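Local coordinates for protein thioredoxin Reductase (Burkholderia cenocepacia, PDB 4F82) that probably acts as a thiol-specific peroxidase of the Prx5 group, reducing hydrogen peroxide and organic hydroperoxides to water and alcohols with glutathione as reductant, at residues 19-24 with 85-90; 37-42 with 109-114; 54-59 with 126-131; 122-127 with 142-147. All blocks are in the same frame, centred on the assembly; numbering follows the deposited sequence.

Contact 1. Residues 19-24 with 85-90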
loop_
_atom_site.group_PDB
_atom_site.type_symbol
_atom_site.label_atom_id
_atom_site.label_comp_id
_atom_site.label_asym_id
_atom_site.label_seq_id
_atom_site.Cartn_x
_atom_site.Cartn_y
_atom_site.Cartn_z
ATOM N N ALA A 19 -18.376 -3.576 6.667
ATOM C CA ALA A 19 -17.069 -2.954 6.925
ATOM C C ALA A 19 -17.035 -1.632 6.196
ATOM O O ALA A 19 -17.887 -1.368 5.339
ATOM C CB ALA A 19 -15.922 -3.851 6.428
ATOM N N GLN A 20 -16.066 -0.775 6.530
ATOM C CA GLN A 20 -15.923 0.459 5.790
ATOM C C GLN A 20 -14.795 0.333 4.769
ATOM O O GLN A 20 -13.643 0.067 5.114
ATOM C CB GLN A 20 -15.735 1.682 6.733
ATOM C CG GLN A 20 -15.465 2.994 5.998
ATOM C CD GLN A 20 -15.347 4.170 6.967
ATOM O OE1 GLN A 20 -14.265 4.455 7.492
ATOM N NE2 GLN A 20 -16.460 4.853 7.203
ATOM N N LEU A 21 -15.140 0.540 3.503
ATOM C CA LEU A 21 -14.160 0.506 2.428
ATOM C C LEU A 21 -14.077 1.915 1.857
ATOM O O LEU A 21 -14.949 2.739 2.113
ATOM C CB LEU A 21 -14.600 -0.475 1.334
ATOM C CG LEU A 21 -14.667 -1.973 1.669
ATOM C CD1 LEU A 21 -15.105 -2.837 0.468
ATOM C CD2 LEU A 21 -13.334 -2.436 2.185
ATOM N N PHE A 22 -13.025 2.190 1.103
ATOM C CA PHE A 22 -12.888 3.453 0.384
ATOM C C PHE A 22 -12.647 3.210 -1.113
ATOM O O PHE A 22 -11.848 2.336 -1.522
ATOM C CB PHE A 22 -11.689 4.294 0.945
ATOM C CG PHE A 22 -11.881 4.840 2.351
ATOM C CD1 PHE A 22 -12.081 6.205 2.566
ATOM C CD2 PHE A 22 -11.811 4.005 3.467
ATOM C CE1 PHE A 22 -12.260 6.716 3.877
ATOM C CE2 PHE A 22 -11.986 4.526 4.798
ATOM C CZ PHE A 22 -12.192 5.863 4.995
ATOM N N GLU A 23 -13.294 4.027 -1.938
ATOM C CA GLU A 23 -13.026 4.037 -3.388
ATOM C C GLU A 23 -12.610 5.428 -3.822
ATOM O O GLU A 23 -13.246 6.433 -3.459
ATOM C CB GLU A 23 -14.254 3.576 -4.175
ATOM C CG GLU A 23 -14.056 3.626 -5.683
ATOM C CD GLU A 23 -15.292 3.245 -6.445
ATOM O OE1 GLU A 23 -16.423 3.455 -5.918
ATOM O OE2 GLU A 23 -15.132 2.763 -7.593
ATOM N N PHE A 24 -11.521 5.494 -4.591
ATOM C CA PHE A 24 -11.003 6.779 -5.031
ATOM C C PHE A 24 -11.840 7.219 -6.222
ATOM O O PHE A 24 -11.965 6.464 -7.190
ATOM C CB PHE A 24 -9.526 6.629 -5.419
ATOM C CG PHE A 24 -8.821 7.943 -5.678
ATOM C CD1 PHE A 24 -8.072 8.554 -4.668
ATOM C CD2 PHE A 24 -8.916 8.575 -6.921
ATOM C CE1 PHE A 24 -7.404 9.780 -4.883
ATOM C CE2 PHE A 24 -8.258 9.802 -7.156
ATOM C CZ PHE A 24 -7.480 10.399 -6.134
ATOM N N GLU A 85 -22.327 -5.276 -10.237
ATOM C CA GLU A 85 -20.989 -4.706 -9.997
ATOM C C GLU A 85 -19.891 -5.736 -9.827
ATOM O O GLU A 85 -20.113 -6.842 -9.288
ATOM C CB GLU A 85 -20.980 -3.778 -8.780
ATOM C CG GLU A 85 -21.972 -2.618 -8.934
ATOM C CD GLU A 85 -21.987 -1.675 -7.748
ATOM O OE1 GLU A 85 -22.842 -0.762 -7.739
ATOM O OE2 GLU A 85 -21.164 -1.840 -6.810
ATOM N N ILE A 86 -18.694 -5.349 -10.253
ATOM C CA ILE A 86 -17.499 -6.165 -9.989
ATOM C C ILE A 86 -16.547 -5.348 -9.121
ATOM O O ILE A 86 -16.129 -4.260 -9.511
ATOM C CB ILE A 86 -16.769 -6.545 -11.279
ATOM C CG1 ILE A 86 -17.651 -7.384 -12.210
ATOM C CG2 ILE A 86 -15.532 -7.358 -10.959
ATOM C CD1 ILE A 86 -17.186 -7.315 -13.724
ATOM N N TRP A 87 -16.226 -5.839 -7.931
ATOM C CA TRP A 87 -15.269 -5.136 -7.077
ATOM C C TRP A 87 -13.937 -5.865 -6.991
ATOM O O TRP A 87 -13.882 -7.086 -6.913
ATOM C CB TRP A 87 -15.789 -5.066 -5.653
ATOM C CG TRP A 87 -17.116 -4.399 -5.428
ATOM C CD1 TRP A 87 -17.991 -3.855 -6.344
ATOM C CD2 TRP A 87 -17.718 -4.276 -4.156
ATOM N NE1 TRP A 87 -19.120 -3.359 -5.681
ATOM C CE2 TRP A 87 -18.975 -3.629 -4.336
ATOM C CE3 TRP A 87 -17.306 -4.649 -2.857
ATOM C CZ2 TRP A 87 -19.811 -3.310 -3.254
ATOM C CZ3 TRP A 87 -18.151 -4.349 -1.781
ATOM C CH2 TRP A 87 -19.390 -3.681 -1.993
ATOM N N CYS A 88 -12.857 -5.115 -7.009
ATOM C CA CYS A 88 -11.554 -5.668 -6.621
ATOM C C CYS A 88 -11.250 -5.203 -5.193
ATOM O O CYS A 88 -11.122 -4.001 -4.931
ATOM C CB CYS A 88 -10.464 -5.196 -7.568
ATOM S SG CYS A 88 -8.785 -5.688 -7.024
ATOM N N VAL A 89 -11.131 -6.141 -4.260
ATOM C CA VAL A 89 -10.817 -5.750 -2.891
ATOM C C VAL A 89 -9.349 -6.027 -2.565
ATOM O O VAL A 89 -8.828 -7.091 -2.885
ATOM C CB VAL A 89 -11.706 -6.484 -1.890
ATOM C CG1 VAL A 89 -11.193 -6.281 -0.476
ATOM C CG2 VAL A 89 -13.162 -5.985 -2.012
ATOM N N SER A 90 -8.648 -5.068 -1.966
ATOM C CA SER A 90 -7.276 -5.348 -1.568
ATOM C C SER A 90 -6.985 -4.595 -0.307
ATOM O O SER A 90 -7.614 -3.558 -0.036
ATOM C CB SER A 90 -6.268 -4.924 -2.664
ATOM O OG SER A 90 -4.918 -5.284 -2.312
#

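Contact 2. Residues 37-42 with 109-114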
loop_
_atom_site.group_PDB
_atom_site.type_symbol
_atom_site.label_atom_id
_atom_site.label_comp_id
_atom_site.label_asym_id
_atom_site.label_seq_id
_atom_site.Cartn_x
_atom_site.Cartn_y
_atom_site.Cartn_z
ATOM N N ASN A 37 -13.504 8.035 -1.047
ATOM C CA ASN A 37 -14.857 8.098 -0.518
ATOM C C ASN A 37 -15.132 6.857 0.324
ATOM O O ASN A 37 -14.989 5.738 -0.162
ATOM C CB ASN A 37 -15.861 8.179 -1.658
ATOM C CG ASN A 37 -15.931 9.552 -2.282
ATOM O OD1 ASN A 37 -16.931 10.259 -2.154
ATOM N ND2 ASN A 37 -14.875 9.933 -2.973
ATOM N N ALA A 38 -15.559 7.039 1.571
ATOM C CA ALA A 38 -15.879 5.890 2.437
ATOM C C ALA A 38 -17.230 5.319 2.036
ATOM O O ALA A 38 -18.118 6.069 1.666
ATOM C CB ALA A 38 -15.946 6.333 3.883
ATOM N N CYS A 39 -17.401 4.002 2.127
ATOM C CA CYS A 39 -18.718 3.439 1.896
ATOM C C CYS A 39 -18.833 2.135 2.661
ATOM O O CYS A 39 -17.834 1.487 2.941
ATOM C CB CYS A 39 -18.940 3.193 0.413
ATOM S SG CYS A 39 -17.654 2.114 -0.204
ATOM N N SER A 40 -20.073 1.792 2.997
ATOM C CA SER A 40 -20.403 0.602 3.785
ATOM C C SER A 40 -20.546 -0.585 2.843
ATOM O O SER A 40 -21.197 -0.470 1.807
ATOM C CB SER A 40 -21.712 0.830 4.562
ATOM O OG SER A 40 -22.416 -0.382 4.818
ATOM N N VAL A 41 -19.944 -1.720 3.189
ATOM C CA VAL A 41 -20.076 -2.919 2.351
ATOM C C VAL A 41 -21.555 -3.339 2.214
ATOM O O VAL A 41 -22.047 -3.596 1.105
ATOM C CB VAL A 41 -19.243 -4.083 2.920
ATOM C CG1 VAL A 41 -19.555 -5.411 2.196
ATOM C CG2 VAL A 41 -17.750 -3.768 2.769
ATOM N N ARG A 42 -22.268 -3.425 3.332
ATOM C CA ARG A 42 -23.614 -3.936 3.256
ATOM C C ARG A 42 -24.481 -2.920 2.529
ATOM O O ARG A 42 -25.280 -3.300 1.669
ATOM C CB ARG A 42 -24.139 -4.343 4.645
ATOM C CG ARG A 42 -23.435 -5.624 5.126
ATOM C CD ARG A 42 -24.170 -6.362 6.242
ATOM N NE ARG A 42 -25.553 -6.713 5.902
ATOM C CZ ARG A 42 -25.919 -7.805 5.224
ATOM N NH1 ARG A 42 -25.003 -8.667 4.767
ATOM N NH2 ARG A 42 -27.208 -8.037 4.994
ATOM N N LYS A 109 -15.807 -0.535 -15.025
ATOM C CA LYS A 109 -15.835 -1.996 -15.176
ATOM C C LYS A 109 -15.574 -2.722 -13.877
ATOM O O LYS A 109 -16.240 -3.692 -13.559
ATOM C CB LYS A 109 -14.868 -2.473 -16.275
ATOM C CG LYS A 109 -15.090 -1.748 -17.614
ATOM C CD LYS A 109 -14.745 -2.632 -18.803
ATOM C CE LYS A 109 -14.957 -1.896 -20.136
ATOM N NZ LYS A 109 -14.074 -0.689 -20.246
ATOM N N VAL A 110 -14.595 -2.267 -13.119
ATOM C CA VAL A 110 -14.280 -2.917 -11.864
ATOM C C VAL A 110 -14.081 -1.773 -10.884
ATOM O O VAL A 110 -13.285 -0.857 -11.175
ATOM C CB VAL A 110 -12.973 -3.734 -11.986
ATOM C CG1 VAL A 110 -12.602 -4.326 -10.626
ATOM C CG2 VAL A 110 -13.135 -4.821 -13.052
ATOM N N ARG A 111 -14.828 -1.786 -9.769
ATOM C CA ARG A 111 -14.649 -0.818 -8.686
ATOM C C ARG A 111 -13.426 -1.259 -7.876
ATOM O O ARG A 111 -13.321 -2.444 -7.480
ATOM C CB ARG A 111 -15.861 -0.803 -7.792
ATOM C CG ARG A 111 -17.136 -0.313 -8.479
ATOM C CD ARG A 111 -18.293 -0.242 -7.503
ATOM N NE ARG A 111 -18.073 0.824 -6.527
ATOM C CZ ARG A 111 -18.814 1.007 -5.435
ATOM N NH1 ARG A 111 -19.841 0.195 -5.185
ATOM N NH2 ARG A 111 -18.554 2.016 -4.599
ATOM N N MET A 112 -12.493 -0.333 -7.664
ATOM C CA MET A 112 -11.275 -0.600 -6.886
ATOM C C MET A 112 -11.516 -0.208 -5.427
ATOM O O MET A 112 -11.449 0.974 -5.056
ATOM C CB MET A 112 -10.095 0.166 -7.486
ATOM C CG MET A 112 -9.917 -0.144 -8.994
ATOM S SD MET A 112 -9.642 -1.914 -9.411
ATOM C CE MET A 112 -7.938 -2.176 -8.845
ATOM N N MET A 113 -11.835 -1.224 -4.627
ATOM C CA MET A 113 -12.311 -1.055 -3.259
ATOM C C MET A 113 -11.177 -1.293 -2.243
ATOM O O MET A 113 -10.737 -2.432 -1.988
ATOM C CB MET A 113 -13.520 -1.961 -3.013
ATOM C CG MET A 113 -14.681 -1.770 -4.038
ATOM S SD MET A 113 -15.400 -0.145 -3.835
ATOM C CE MET A 113 -16.559 -0.516 -2.540
ATOM N N ALA A 114 -10.705 -0.184 -1.674
ATOM C CA ALA A 114 -9.586 -0.182 -0.735
ATOM C C ALA A 114 -10.018 -0.718 0.627
ATOM O O ALA A 114 -10.930 -0.183 1.247
ATOM C CB ALA A 114 -9.098 1.262 -0.570
#

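Contact 3. Residues 54-59 with 126-131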
loop_
_atom_site.group_PDB
_atom_site.type_symbol
_atom_site.label_atom_id
_atom_site.label_comp_id
_atom_site.label_asym_id
_atom_site.label_seq_id
_atom_site.Cartn_x
_atom_site.Cartn_y
_atom_site.Cartn_z
ATOM N N GLY A 54 -10.847 -10.621 -4.139
ATOM C CA GLY A 54 -9.845 -10.026 -3.293
ATOM C C GLY A 54 -8.500 -10.571 -3.737
ATOM O O GLY A 54 -8.387 -11.695 -4.245
ATOM N N LEU A 55 -7.459 -9.786 -3.524
ATOM C CA LEU A 55 -6.116 -10.230 -3.930
ATOM C C LEU A 55 -5.101 -9.564 -2.986
ATOM O O LEU A 55 -5.460 -8.634 -2.249
ATOM C CB LEU A 55 -5.883 -9.875 -5.417
ATOM C CG LEU A 55 -6.304 -8.521 -5.996
ATOM C CD1 LEU A 55 -5.466 -7.326 -5.427
ATOM C CD2 LEU A 55 -6.215 -8.543 -7.513
ATOM N N PRO A 56 -3.848 -10.051 -2.974
ATOM C CA PRO A 56 -2.858 -9.619 -1.983
ATOM C C PRO A 56 -2.316 -8.181 -2.072
ATOM O O PRO A 56 -1.947 -7.640 -1.031
ATOM C CB PRO A 56 -1.707 -10.616 -2.191
ATOM C CG PRO A 56 -2.368 -11.847 -2.717
ATOM C CD PRO A 56 -3.439 -11.299 -3.643
ATOM N N GLY A 57 -2.218 -7.588 -3.261
ATOM C CA GLY A 57 -1.733 -6.224 -3.301
ATOM C C GLY A 57 -1.753 -5.515 -4.639
ATOM O O GLY A 57 -1.387 -6.101 -5.684
ATOM N N ALA A 58 -2.134 -4.233 -4.605
ATOM C CA ALA A 58 -2.004 -3.387 -5.792
ATOM C C ALA A 58 -0.549 -3.381 -6.281
ATOM O O ALA A 58 0.396 -3.483 -5.478
ATOM C CB ALA A 58 -2.474 -1.957 -5.491
ATOM N N PHE A 59 -0.384 -3.251 -7.602
ATOM C CA PHE A 59 0.916 -3.161 -8.264
ATOM C C PHE A 59 1.798 -4.422 -8.250
ATOM O O PHE A 59 2.947 -4.367 -8.663
ATOM C CB PHE A 59 1.683 -1.942 -7.746
ATOM C CG PHE A 59 1.076 -0.616 -8.200
ATOM C CD1 PHE A 59 1.334 -0.120 -9.479
ATOM C CD2 PHE A 59 0.242 0.114 -7.364
ATOM C CE1 PHE A 59 0.781 1.079 -9.906
ATOM C CE2 PHE A 59 -0.311 1.326 -7.785
ATOM C CZ PHE A 59 -0.042 1.807 -9.058
ATOM N N LEU A 126 -10.282 -13.857 5.951
ATOM C CA LEU A 126 -9.527 -14.121 4.718
ATOM C C LEU A 126 -8.148 -13.442 4.665
ATOM O O LEU A 126 -7.592 -13.143 3.570
ATOM C CB LEU A 126 -10.354 -13.695 3.514
ATOM C CG LEU A 126 -11.506 -14.660 3.204
ATOM C CD1 LEU A 126 -12.446 -14.087 2.137
ATOM C CD2 LEU A 126 -10.867 -16.018 2.759
ATOM N N THR A 127 -7.579 -13.177 5.820
ATOM C CA THR A 127 -6.225 -12.580 5.821
ATOM C C THR A 127 -5.108 -13.620 5.699
ATOM O O THR A 127 -5.324 -14.802 5.995
ATOM C CB THR A 127 -5.940 -11.706 7.087
ATOM O OG1 THR A 127 -5.925 -12.537 8.250
ATOM C CG2 THR A 127 -6.983 -10.587 7.256
ATOM N N GLN A 128 -3.909 -13.164 5.303
ATOM C CA GLN A 128 -2.685 -13.987 5.398
ATOM C C GLN A 128 -1.546 -13.072 5.769
ATOM O O GLN A 128 -1.643 -11.861 5.597
ATOM C CB GLN A 128 -2.367 -14.711 4.075
ATOM C CG GLN A 128 -2.414 -13.775 2.861
ATOM C CD GLN A 128 -1.878 -14.407 1.573
ATOM O OE1 GLN A 128 -1.062 -15.352 1.601
ATOM N NE2 GLN A 128 -2.320 -13.873 0.432
ATOM N N ASP A 129 -0.462 -13.654 6.267
ATOM C CA ASP A 129 0.704 -12.863 6.687
ATOM C C ASP A 129 1.747 -12.903 5.583
ATOM O O ASP A 129 2.394 -13.946 5.364
ATOM C CB ASP A 129 1.280 -13.466 7.959
ATOM C CG ASP A 129 2.391 -12.627 8.555
ATOM O OD1 ASP A 129 2.886 -11.681 7.897
ATOM O OD2 ASP A 129 2.801 -12.922 9.689
ATOM N N LEU A 130 1.891 -11.792 4.856
ATOM C CA LEU A 130 2.892 -11.726 3.794
ATOM C C LEU A 130 4.100 -10.899 4.256
ATOM O O LEU A 130 4.703 -10.199 3.470
ATOM C CB LEU A 130 2.270 -11.206 2.475
ATOM C CG LEU A 130 1.243 -12.157 1.790
ATOM C CD1 LEU A 130 0.656 -11.598 0.478
ATOM C CD2 LEU A 130 1.957 -13.472 1.503
ATOM N N SER A 131 4.440 -10.995 5.536
ATOM C CA SER A 131 5.560 -10.229 6.091
ATOM C C SER A 131 6.881 -10.572 5.462
ATOM O O SER A 131 7.743 -9.706 5.294
ATOM C CB SER A 131 5.690 -10.458 7.594
ATOM O OG SER A 131 4.595 -9.821 8.230
#

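Contact 4. Residues 122-127 with 142-147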
loop_
_atom_site.group_PDB
_atom_site.type_symbol
_atom_site.label_atom_id
_atom_site.label_comp_id
_atom_site.label_asym_id
_atom_site.label_seq_id
_atom_site.Cartn_x
_atom_site.Cartn_y
_atom_site.Cartn_z
ATOM N N HIS A 122 -10.347 -9.040 7.451
ATOM C CA HIS A 122 -10.413 -9.660 8.790
ATOM C C HIS A 122 -11.809 -10.162 9.106
ATOM O O HIS A 122 -11.966 -11.257 9.644
ATOM C CB HIS A 122 -9.929 -8.694 9.883
ATOM C CG HIS A 122 -8.464 -8.809 10.195
ATOM N ND1 HIS A 122 -7.559 -7.800 9.930
ATOM C CD2 HIS A 122 -7.756 -9.811 10.769
ATOM C CE1 HIS A 122 -6.351 -8.173 10.330
ATOM N NE2 HIS A 122 -6.442 -9.392 10.833
ATOM N N ALA A 123 -12.837 -9.382 8.770
ATOM C CA ALA A 123 -14.194 -9.785 9.103
ATOM C C ALA A 123 -14.601 -11.052 8.302
ATOM O O ALA A 123 -15.426 -11.845 8.769
ATOM C CB ALA A 123 -15.157 -8.636 8.866
ATOM N N LEU A 124 -14.023 -11.215 7.111
ATOM C CA LEU A 124 -14.226 -12.382 6.218
ATOM C C LEU A 124 -13.387 -13.604 6.610
ATOM O O LEU A 124 -13.606 -14.723 6.109
ATOM C CB LEU A 124 -13.847 -12.010 4.779
ATOM C CG LEU A 124 -14.693 -10.936 4.090
ATOM C CD1 LEU A 124 -14.060 -10.605 2.710
ATOM C CD2 LEU A 124 -16.197 -11.318 4.000
ATOM N N GLY A 125 -12.399 -13.383 7.468
ATOM C CA GLY A 125 -11.517 -14.448 7.925
ATOM C C GLY A 125 -10.553 -14.826 6.825
ATOM O O GLY A 125 -10.097 -15.989 6.739
ATOM N N LEU A 126 -10.282 -13.857 5.951
ATOM C CA LEU A 126 -9.527 -14.121 4.718
ATOM C C LEU A 126 -8.148 -13.442 4.665
ATOM O O LEU A 126 -7.592 -13.143 3.570
ATOM C CB LEU A 126 -10.354 -13.695 3.514
ATOM C CG LEU A 126 -11.506 -14.660 3.204
ATOM C CD1 LEU A 126 -12.446 -14.087 2.137
ATOM C CD2 LEU A 126 -10.867 -16.018 2.759
ATOM N N THR A 127 -7.579 -13.177 5.820
ATOM C CA THR A 127 -6.225 -12.580 5.821
ATOM C C THR A 127 -5.108 -13.620 5.699
ATOM O O THR A 127 -5.324 -14.802 5.995
ATOM C CB THR A 127 -5.940 -11.706 7.087
ATOM O OG1 THR A 127 -5.925 -12.537 8.250
ATOM C CG2 THR A 127 -6.983 -10.587 7.256
ATOM N N TYR A 142 -9.156 -14.485 -3.650
ATOM C CA TYR A 142 -10.431 -15.215 -3.765
ATOM C C TYR A 142 -11.415 -14.560 -4.716
ATOM O O TYR A 142 -11.253 -13.416 -5.132
ATOM C CB TYR A 142 -11.088 -15.319 -2.381
ATOM C CG TYR A 142 -11.476 -13.955 -1.857
ATOM C CD1 TYR A 142 -12.724 -13.399 -2.143
ATOM C CD2 TYR A 142 -10.587 -13.224 -1.090
ATOM C CE1 TYR A 142 -13.071 -12.126 -1.671
ATOM C CE2 TYR A 142 -10.917 -11.953 -0.605
ATOM C CZ TYR A 142 -12.157 -11.421 -0.903
ATOM O OH TYR A 142 -12.451 -10.177 -0.403
ATOM N N ALA A 143 -12.487 -15.270 -5.042
ATOM C CA ALA A 143 -13.622 -14.570 -5.619
ATOM C C ALA A 143 -14.909 -15.110 -5.020
ATOM O O ALA A 143 -15.032 -16.329 -4.759
ATOM C CB ALA A 143 -13.647 -14.639 -7.183
ATOM N N MET A 144 -15.848 -14.204 -4.770
ATOM C CA MET A 144 -17.183 -14.596 -4.324
ATOM C C MET A 144 -18.274 -13.837 -5.054
ATOM O O MET A 144 -18.075 -12.707 -5.521
ATOM C CB MET A 144 -17.325 -14.397 -2.813
ATOM C CG MET A 144 -16.984 -13.004 -2.314
ATOM S SD MET A 144 -16.977 -13.009 -0.504
ATOM C CE MET A 144 -16.501 -11.299 -0.205
ATOM N N VAL A 145 -19.435 -14.479 -5.168
ATOM C CA VAL A 145 -20.596 -13.848 -5.761
ATOM C C VAL A 145 -21.628 -13.690 -4.636
ATOM O O VAL A 145 -21.895 -14.622 -3.842
ATOM C CB VAL A 145 -21.168 -14.691 -6.925
ATOM C CG1 VAL A 145 -22.408 -14.047 -7.458
ATOM C CG2 VAL A 145 -20.063 -14.868 -8.047
ATOM N N ILE A 146 -22.179 -12.479 -4.579
ATOM C CA ILE A 146 -23.056 -12.046 -3.505
ATOM C C ILE A 146 -24.385 -11.650 -4.089
ATOM O O ILE A 146 -24.436 -10.947 -5.102
ATOM C CB ILE A 146 -22.470 -10.807 -2.809
ATOM C CG1 ILE A 146 -20.966 -11.036 -2.548
ATOM C CG2 ILE A 146 -23.305 -10.436 -1.543
ATOM C CD1 ILE A 146 -20.678 -12.198 -1.614
ATOM N N ASP A 147 -25.455 -12.112 -3.473
ATOM C CA ASP A 147 -26.800 -11.796 -3.950
ATOM C C ASP A 147 -27.640 -11.839 -2.702
ATOM O O ASP A 147 -27.496 -12.768 -1.890
ATOM C CB ASP A 147 -27.233 -12.854 -4.978
ATOM C CG ASP A 147 -28.390 -12.406 -5.852
ATOM O OD1 ASP A 147 -28.912 -11.267 -5.676
ATOM O OD2 ASP A 147 -28.789 -13.229 -6.724
#

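Contact 1. Residues 19-24 with 85-90
Leu21 and Val89 mark the nearest approach of two strands that do not pair with each other: their CA atoms are 8.9 Å apart, and strand 111-114 pairs with both, antiparallel to 20-25 and parallel to 85-90. Side chains alone bridge the gap, on one face of the thioredoxin-like sheet and across the intervening strand. Leu21 does the reaching with one methyl. Its CG lies beside the backbone N and anti to the carbonyl carbon (chi1 -66°), and from there CD1 comes to 4.1 Å from CZ3 on the benzene half of Trp87, approaching the ring at a slant. The same CD1 stands 4.5 Å from CG2 of Val89, a looser touch, so a single methyl serves both partners. Val41, at the start of helix 41-45, packs on Leu21 as well.

At the far end of the indole the chemistry changes. NE1 of Trp87 donates to OE2 of Glu85, 2.8 Å away, along a nearly straight bond of 172°. OE2 uses its anti lone pair and lies almost in the plane of the indole, a geometry that restrains the ring's tilt. Glu85 is positioned in turn by salt bridges to Lys48 and Arg111. On strand 20-25, Gln20 and Phe22 pack against Ala132 and Gly134 of the second subunit.

The contact is therefore greasy between the segments and polar within one of them: dispersion joins Leu21 to Trp87 and Val89, while the two cations would favour an ionised Glu85, whose OE2 is shared between the indole N-H and Arg111.

Contact 2. Residues 37-42 with 109-114
Cys39 and Met113 make the tight part of this contact, with SG of the cysteine 3.7 Å from CE of the methionine. Their backbones stay well apart, CA to CA 9.4 Å, because strand 20-25 runs between strands 35-40 and 111-114 and pairs antiparallel with each; the contact thus spans the edge of the thioredoxin-like sheet, where 35-40 is added to 20-25. Met113 covers the distance by folding its chain: bends at chi2 (-67°) and chi3 (-86°) carry the terminal methyl over toward the cysteine. SG answers from a position between its own backbone N and carbonyl carbon (chi1 57°), directed at strand 111-114.

The looser side is Arg111, which is partly exposed, as Cys39 is. Its NH2 only comes to 4.5 Å from SG of Cys39, at a slant to the guanidinium and without a bond. What fixes this arginine lies elsewhere: NH1 meets Gln44 and Glu85, NH2 meets Glu23, and the bonds to the two glutamates are salt bridges. Within its own strand, SD of Met113 sits 3.6 Å above one face of the guanidinium, displaced toward the rim.

Two sulfur side chains thus supply soft, polarisable filling beside a charged group whose demands are met by acids and an amide around it, so the thiol here behaves as an apolar packing group, away from the predicted active-site cysteine.

Contact 3. Residues 54-59 with 126-131
Pro56 offers its ring to the side-chain amide of Gln128: CG of the proline and NE2 of the glutamine come to 3.7 Å, a plain van der Waals touch between two side chains that lie aslant. The second flat group of this region, the carboxylate of Asp129, meets one donor on the syn side and a second tilted out of its plane. OD1 takes OG of Ser131 on the syn lone pair, at a separation too short to be relied on, and the backbone N of Ser131 (2.9 Å) on the anti side, 32° out of the carboxylate plane; the latter bond makes an Asx turn at Asp129.

Beside the glutamine, the apolar touch is CB of Pro56 against CD1 of Leu130, again 3.7 Å. Gln128 and Leu130 point to the same side of their segment, and between them they receive the edge of the proline ring made by CB and CG. The glutamine chain is extended beyond CG, which starts between the backbone N and the carbonyl carbon (chi1 49°), and NE2 donates to the backbone O of Ser139.

Pro56 opens the Pro-X-X-X-Thr-X-X-Cys signature of peroxiredoxins, which here runs through Thr60 to Cys63, the predicted sulfenic acid-forming residue. The side chains of Pro56 and Cys63 are about 4 Å apart, so Gln128 and Leu130 act as second-shell packing behind a first-shell proline. OG1 of Thr60 bonds to the backbone O of Gly57, and NH1 of Arg138 takes the backbone O of Pro56. Met135 adds to the apolar cover on both Pro56 and Leu130.

Contact 4. Residues 122-127 with 142-147
Leu126 sets one methyl squarely on the ring of Tyr142: CD1 is 3.8 Å from the ring centroid and only 14° off the normal, a CH-pi contact over the face. The phenyl plate is the flat floor and the methyl the bump that rests on it, nearest to CD2 and CE2. The ring can lie under the leucine because its CG starts in the crowded position between the backbone N and the carbonyl carbon (chi1 65°), which swings the ring off the strand toward the helix end.

Leu124 supplies the second bump. Its CD1 drops into the notch formed by the far end of the tyrosine and the tip of Met144, with OH of Tyr142 at 3.5 Å and CE of Met144 at 3.9 Å. The leucine runs at about a right angle to the tyrosine but faces the methionine tip to tip, the extended Met144 chain bringing its methyl all the way out to meet it. All four side chains are buried.

Between the two leucines comes Gly125, whose positive phi ends the helix in a Schellman motif; the turn lets residues 124 and 126 both point at the strand. Behind them, CG2 of Thr127 lies 3.6 Å above the ring plane of His122, over its centre.

The end of helix 119-124 is thus laid against strand 137-147 of the thioredoxin-like sheet, where that strand runs between 49-55 and 150-156: Ile52 and Leu154 pack on Met144, and Val156 on Leu126.

How the contacts relate
Contacts 1 and 4 are fully buried and, between their segments, largely apolar, one built round an indole and the other round a phenol; CB of Val89 and OH of Tyr142 touch, which joins them. Contact 2, centred only 3 Å from contact 1, works the strands next to those of contact 1, with 35-40 paired to 20-25 and 111-114 to 85-90, but is partly exposed and mixes sulfur with charge. Contact 3, nearest the predicted catalytic cysteine, is buried too, though Gln128 is partly exposed; a proline, a leucine and an amide replace aromatic rings. It shares Leu126 and Thr127 with contact 4. Contacts 1 and 3 also reach the second subunit.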